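Long-range contact in glycoside hydrolase family 43 (Halothermothrix orenii, PDB 4QQS), which has alpha-L-arabinofuranosidase activity and probably helps break down xylan, its fold being a five-bladed beta-propeller: residues A[4-14]-A[303-315]. Residues are numbered along the deposited sequence; the frame is centred on the assembly and turned at random.
Sequences TYTNPVGGITG and GPTRSPQPGPRSN
Tyr5 and Gln309 show how chain ends can be joined by one backbone bridge, reinforced by side chains along its length. Their backbones form a single antiparallel hydrogen-bonded pair, Tyr5 N to Gln309 O at 2.9 Å and Gln309 N to Tyr5 O at 2.8 Å. With CG lodged between backbone N and carbonyl carbon (chi1 75°), the Tyr5 ring takes Gln309 CB over one face, a CH-pi contact offset toward the rim, while Pro310 O lies at its edge. The Gln309 amide stands 62° from the ring, its bent chain carrying NE2 back to Ser307 O. Pro312 CD packs 3.9 Å from Tyr5 CD2, and the phenol hydroxyl is hydrogen-bonded to Asp290 of strand 285-295. Replacing the ring by an alanine's methyl is likely to leave Gln309 CB and Pro312 CD without the surface they rest on, and Asp290 without the phenol. Asn7 ND2 hydrogen-bonds Thr305 O at 3.1 Å, standing 38° out of the carbonyl plane, and also bonds Ile289 O. One water bridges Asn7 N, Thr305 OG1 and Ser307 O. Arg306, bent at chi2 and chi3, brings one guanidinium face under Pro8 CG. Thus both chain ends of the five-bladed beta-propeller meet beside the antiparallel sheet ending in strand 298-302.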
ATOM      1  N   THR A   4      15.203  11.266 -18.132  1.00 21.00           N
ATOM      2  CA  THR A   4      15.375  10.056 -17.328  1.00 20.61           C
ATOM      3  C   THR A   4      15.009  10.253 -15.859  1.00 19.10           C
ATOM      4  O   THR A   4      14.740  11.370 -15.422  1.00 19.59           O
ATOM      5  CB  THR A   4      16.837   9.583 -17.352  1.00 22.76           C
ATOM      6  OG1 THR A   4      17.666  10.574 -16.727  1.00 24.11           O
ATOM      7  CG2 THR A   4      17.301   9.348 -18.783  1.00 23.75           C
ATOM      8  N   TYR A   5      15.016   9.155 -15.103  1.00 17.61           N
ATOM      9  CA  TYR A   5      14.918   9.211 -13.644  1.00 16.97           C
ATOM     10  C   TYR A   5      15.954   8.284 -13.013  1.00 16.24           C
ATOM     11  O   TYR A   5      16.376   7.303 -13.623  1.00 16.07           O
ATOM     12  CB  TYR A   5      13.506   8.861 -13.145  1.00 16.44           C
ATOM     13  CG  TYR A   5      13.147   7.388 -13.187  1.00 14.92           C
ATOM     14  CD1 TYR A   5      13.438   6.546 -12.123  1.00 14.43           C
ATOM     15  CD2 TYR A   5      12.488   6.840 -14.286  1.00 14.28           C
ATOM     16  CE1 TYR A   5      13.092   5.200 -12.157  1.00 13.70           C
ATOM     17  CE2 TYR A   5      12.136   5.501 -14.323  1.00 13.78           C
ATOM     18  CZ  TYR A   5      12.445   4.685 -13.252  1.00 13.21           C
ATOM     19  OH  TYR A   5      12.090   3.357 -13.301  1.00 13.51           O
ATOM     20  N   THR A   6      16.350   8.597 -11.782  1.00 16.58           N
ATOM     21  CA  THR A   6      17.201   7.722 -10.986  1.00 16.40           C
ATOM     22  C   THR A   6      16.560   7.598  -9.620  1.00 14.64           C
ATOM     23  O   THR A   6      16.315   8.604  -8.958  1.00 15.42           O
ATOM     24  CB  THR A   6      18.632   8.288 -10.834  1.00 18.79           C
ATOM     25  OG1 THR A   6      19.224   8.471 -12.126  1.00 20.04           O
ATOM     26  CG2 THR A   6      19.517   7.351 -10.032  1.00 19.87           C
ATOM     27  N   ASN A   7      16.281   6.367  -9.206  1.00 12.94           N
ATOM     28  CA  ASN A   7      15.769   6.132  -7.873  1.00 11.70           C
ATOM     29  C   ASN A   7      16.829   6.450  -6.834  1.00 11.94           C
ATOM     30  O   ASN A   7      18.020   6.337  -7.113  1.00 13.44           O
ATOM     31  CB  ASN A   7      15.355   4.670  -7.712  1.00 10.98           C
ATOM     32  CG  ASN A   7      14.026   4.363  -8.347  1.00 10.03           C
ATOM     33  OD1 ASN A   7      13.072   5.141  -8.234  1.00 10.01           O
ATOM     34  ND2 ASN A   7      13.939   3.206  -8.988  1.00 10.11           N
ATOM     35  N   PRO A   8      16.405   6.817  -5.622  1.00 12.11           N
ATOM     36  CA  PRO A   8      15.015   7.051  -5.215  1.00 12.04           C
ATOM     37  C   PRO A   8      14.482   8.383  -5.756  1.00 12.49           C
ATOM     38  O   PRO A   8      15.146   9.396  -5.624  1.00 15.93           O
ATOM     39  CB  PRO A   8      15.107   7.106  -3.682  1.00 12.41           C
ATOM     40  CG  PRO A   8      16.408   6.452  -3.346  1.00 13.09           C
ATOM     41  CD  PRO A   8      17.315   6.828  -4.465  1.00 12.20           C
ATOM     42  N   VAL A   9      13.292   8.398  -6.344  1.00 12.29           N
ATOM     43  CA  VAL A   9      12.766   9.603  -6.973  1.00 12.29           C
ATOM     44  C   VAL A   9      12.182  10.572  -5.952  1.00 12.47           C
ATOM     45  O   VAL A   9      11.428  10.172  -5.059  1.00 13.80           O
ATOM     46  CB  VAL A   9      11.721   9.303  -8.072  1.00 13.07           C
ATOM     47  CG1 VAL A   9      12.374   8.606  -9.245  1.00 13.43           C
ATOM     48  CG2 VAL A   9      10.551   8.503  -7.528  1.00 13.28           C
ATOM     49  N   GLY A  10      12.547  11.842  -6.080  1.00 12.30           N
ATOM     50  CA  GLY A  10      11.983  12.884  -5.250  1.00 12.68           C
ATOM     51  C   GLY A  10      12.750  13.171  -3.977  1.00 11.88           C
ATOM     52  O   GLY A  10      12.468  14.166  -3.300  1.00 12.10           O
ATOM     53  N   GLY A  11      13.682  12.292  -3.615  1.00 11.99           N
ATOM     54  CA  GLY A  11      14.450  12.470  -2.402  1.00 12.87           C
ATOM     55  C   GLY A  11      13.589  12.505  -1.156  1.00 12.85           C
ATOM     56  O   GLY A  11      13.894  13.216  -0.198  1.00 13.86           O
ATOM     57  N   ILE A  12      12.512  11.733  -1.171  1.00 12.96           N
ATOM     58  CA  ILE A  12      11.578  11.707  -0.068  1.00 13.60           C
ATOM     59  C   ILE A  12      11.995  10.615   0.902  1.00 13.59           C
ATOM     60  O   ILE A  12      11.969   9.439   0.558  1.00 13.72           O
ATOM     61  CB  ILE A  12      10.157  11.428  -0.572  1.00 14.54           C
ATOM     62  CG1 ILE A  12       9.710  12.514  -1.551  1.00 16.03           C
ATOM     63  CG2 ILE A  12       9.188  11.346   0.594  1.00 14.92           C
ATOM     64  CD1 ILE A  12       8.479  12.139  -2.323  1.00 16.63           C
ATOM     65  N   THR A  13      12.415  11.020   2.092  1.00 13.32           N
ATOM     66  CA  THR A  13      12.868  10.093   3.109  1.00 13.15           C
ATOM     67  C   THR A  13      12.034  10.280   4.368  1.00 12.13           C
ATOM     68  O   THR A  13      11.178  11.160   4.444  1.00 13.06           O
ATOM     69  CB  THR A  13      14.363  10.267   3.418  1.00 14.84           C
ATOM     70  OG1 THR A  13      14.552  11.516   4.090  1.00 16.02           O
ATOM     71  CG2 THR A  13      15.209  10.211   2.137  1.00 15.02           C
ATOM     72  N   GLY A  14      12.264   9.410   5.342  1.00 11.60           N
ATOM     73  CA  GLY A  14      11.499   9.427   6.575  1.00 11.40           C
ATOM     74  C   GLY A  14      10.060   8.987   6.375  1.00 10.26           C
ATOM     75  O   GLY A  14       9.172   9.395   7.135  1.00 11.26           O
ATOM     76  N   GLY A 303      13.385  -4.166 -12.331  1.00 12.40           N
ATOM     77  CA  GLY A 303      13.981  -3.520 -11.182  1.00 12.77           C
ATOM     78  C   GLY A 303      14.302  -4.510 -10.082  1.00 12.34           C
ATOM     79  O   GLY A 303      14.157  -5.722 -10.252  1.00 13.76           O
ATOM     80  N   PRO A 304      14.715  -3.999  -8.931  1.00 11.43           N
ATOM     81  CA  PRO A 304      14.768  -2.571  -8.602  1.00 10.36           C
ATOM     82  C   PRO A 304      15.984  -1.892  -9.217  1.00 10.57           C
ATOM     83  O   PRO A 304      17.066  -2.485  -9.270  1.00 11.68           O
ATOM     84  CB  PRO A 304      14.872  -2.590  -7.084  1.00 10.98           C
ATOM     85  CG  PRO A 304      15.648  -3.843  -6.799  1.00 12.25           C
ATOM     86  CD  PRO A 304      15.156  -4.842  -7.806  1.00 12.11           C
ATOM     87  N   THR A 305      15.813  -0.657  -9.679  1.00 10.90           N
ATOM     88  CA  THR A 305      16.904   0.072 -10.312  1.00 11.79           C
ATOM     89  C   THR A 305      17.407   1.211  -9.442  1.00 13.31           C
ATOM     90  O   THR A 305      16.676   1.785  -8.636  1.00 12.79           O
ATOM     91  CB  THR A 305      16.499   0.675 -11.667  1.00 11.61           C
ATOM     92  OG1 THR A 305      15.527   1.706 -11.469  1.00 11.74           O
ATOM     93  CG2 THR A 305      15.977  -0.375 -12.609  1.00 11.89           C
ATOM     94  N   ARG A 306      18.684   1.534  -9.644  1.00 15.38           N
ATOM     95  CA  ARG A 306      19.316   2.708  -9.047  1.00 18.42           C
ATOM     96  C   ARG A 306      20.287   3.339 -10.028  1.00 19.92           C
ATOM     97  O   ARG A 306      21.350   3.803  -9.639  1.00 22.18           O
ATOM     98  CB  ARG A 306      20.088   2.321  -7.792  1.00 21.54           C
ATOM     99  CG  ARG A 306      19.214   2.046  -6.629  1.00 24.15           C
ATOM    100  CD  ARG A 306      18.681   3.318  -6.078  1.00 25.50           C
ATOM    101  NE  ARG A 306      19.060   3.470  -4.679  1.00 26.40           N
ATOM    102  CZ  ARG A 306      18.270   3.189  -3.646  1.00 26.47           C
ATOM    103  NH1 ARG A 306      17.029   2.733  -3.830  1.00 27.30           N
ATOM    104  NH2 ARG A 306      18.719   3.377  -2.416  1.00 26.18           N
ATOM    105  N   SER A 307      19.925   3.325 -11.299  1.00 20.02           N
ATOM    106  CA  SER A 307      20.707   3.942 -12.356  1.00 20.16           C
ATOM    107  C   SER A 307      19.714   4.637 -13.272  1.00 18.88           C
ATOM    108  O   SER A 307      18.526   4.363 -13.198  1.00 17.79           O
ATOM    109  CB  SER A 307      21.484   2.884 -13.128  1.00 21.41           C
ATOM    110  OG  SER A 307      20.614   1.910 -13.673  1.00 22.30           O
ATOM    111  N   PRO A 308      20.188   5.537 -14.137  1.00 18.50           N
ATOM    112  CA  PRO A 308      19.250   6.291 -14.975  1.00 17.97           C
ATOM    113  C   PRO A 308      18.370   5.412 -15.872  1.00 16.75           C
ATOM    114  O   PRO A 308      18.885   4.550 -16.595  1.00 17.77           O
ATOM    115  CB  PRO A 308      20.176   7.168 -15.820  1.00 18.98           C
ATOM    116  CG  PRO A 308      21.386   7.332 -14.976  1.00 19.72           C
ATOM    117  CD  PRO A 308      21.570   6.022 -14.289  1.00 19.63           C
ATOM    118  N   GLN A 309      17.065   5.657 -15.824  1.00 15.54           N
ATOM    119  CA  GLN A 309      16.081   4.915 -16.602  1.00 15.35           C
ATOM    120  C   GLN A 309      15.303   5.893 -17.458  1.00 15.89           C
ATOM    121  O   GLN A 309      15.142   7.043 -17.069  1.00 16.32           O
ATOM    122  CB  GLN A 309      15.081   4.215 -15.683  1.00 14.93           C
ATOM    123  CG  GLN A 309      15.693   3.273 -14.684  1.00 14.63           C
ATOM    124  CD  GLN A 309      16.387   2.106 -15.322  1.00 15.00           C
ATOM    125  OE1 GLN A 309      15.813   1.393 -16.149  1.00 15.41           O
ATOM    126  NE2 GLN A 309      17.644   1.894 -14.945  1.00 15.30           N
ATOM    127  N   PRO A 310      14.776   5.430 -18.604  1.00 16.29           N
ATOM    128  CA  PRO A 310      13.902   6.302 -19.393  1.00 16.38           C
ATOM    129  C   PRO A 310      12.737   6.814 -18.555  1.00 15.58           C
ATOM    130  O   PRO A 310      12.127   6.065 -17.788  1.00 15.06           O
ATOM    131  CB  PRO A 310      13.407   5.388 -20.518  1.00 17.35           C
ATOM    132  CG  PRO A 310      14.472   4.357 -20.652  1.00 17.90           C
ATOM    133  CD  PRO A 310      14.956   4.120 -19.249  1.00 17.02           C
ATOM    134  N   GLY A 311      12.447   8.101 -18.685  1.00 15.75           N
ATOM    135  CA  GLY A 311      11.371   8.707 -17.928  1.00 14.90           C
ATOM    136  C   GLY A 311      10.034   8.034 -18.193  1.00 14.04           C
ATOM    137  O   GLY A 311       9.827   7.488 -19.271  1.00 14.23           O
ATOM    138  N   PRO A 312       9.119   8.055 -17.212  1.00 13.19           N
ATOM    139  CA  PRO A 312       7.779   7.524 -17.467  1.00 12.68           C
ATOM    140  C   PRO A 312       7.189   8.131 -18.738  1.00 12.56           C
ATOM    141  O   PRO A 312       7.256   9.345 -18.922  1.00 13.37           O
ATOM    142  CB  PRO A 312       7.006   7.944 -16.209  1.00 12.78           C
ATOM    143  CG  PRO A 312       8.050   7.966 -15.140  1.00 12.89           C
ATOM    144  CD  PRO A 312       9.271   8.527 -15.823  1.00 13.30           C
ATOM    145  N   ARG A 313       6.657   7.293 -19.622  1.00 12.13           N
ATOM    146  CA  ARG A 313       6.277   7.745 -20.956  1.00 12.13           C
ATOM    147  C   ARG A 313       5.237   8.850 -20.902  1.00 13.36           C
ATOM    148  O   ARG A 313       4.244   8.776 -20.183  1.00 12.98           O
ATOM    149  CB  ARG A 313       5.788   6.576 -21.817  1.00 12.39           C
ATOM    150  CG  ARG A 313       6.929   5.675 -22.330  1.00 12.33           C
ATOM    151  CD  ARG A 313       6.421   4.385 -22.984  1.00 12.36           C
ATOM    152  NE  ARG A 313       5.317   4.735 -23.850  1.00 12.27           N
ATOM    153  CZ  ARG A 313       5.411   5.186 -25.086  1.00 11.63           C
ATOM    154  NH1 ARG A 313       6.568   5.170 -25.732  1.00 13.43           N
ATOM    155  NH2 ARG A 313       4.309   5.592 -25.683  1.00 12.40           N
ATOM    156  N   SER A 314       5.490   9.857 -21.733  1.00 15.53           N
ATOM    157  CA  SER A 314       4.678  11.059 -21.800  1.00 17.86           C
ATOM    158  C   SER A 314       4.591  11.522 -23.240  1.00 19.56           C
ATOM    159  O   SER A 314       5.473  11.241 -24.057  1.00 19.83           O
ATOM    160  CB  SER A 314       5.307  12.171 -20.958  1.00 19.97           C
ATOM    161  OG  SER A 314       6.513  12.644 -21.527  1.00 22.35           O
ATOM    162  N   ASN A 315       3.524  12.243 -23.548  1.00 21.88           N
ATOM    163  CA  ASN A 315       3.381  12.839 -24.869  1.00 24.23           C
ATOM    164  C   ASN A 315       4.178  14.132 -24.965  1.00 26.04           C
ATOM    165  O   ASN A 315       4.678  14.630 -23.954  1.00 26.82           O
ATOM    166  CB  ASN A 315       1.906  13.086 -25.173  1.00 25.25           C
ATOM    167  CG  ASN A 315       1.158  11.804 -25.456  1.00 26.08           C
ATOM    168  OD1 ASN A 315       1.628  10.959 -26.222  1.00 26.44           O
ATOM    169  ND2 ASN A 315      -0.000  11.639 -24.826  1.00 26.52           N
ATOM    170  OXT ASN A 315       4.354  14.696 -26.045  1.00 26.88           O
TER
HETATM  171  O   HOH W   1      16.813   4.129 -10.992  1.00 13.22           O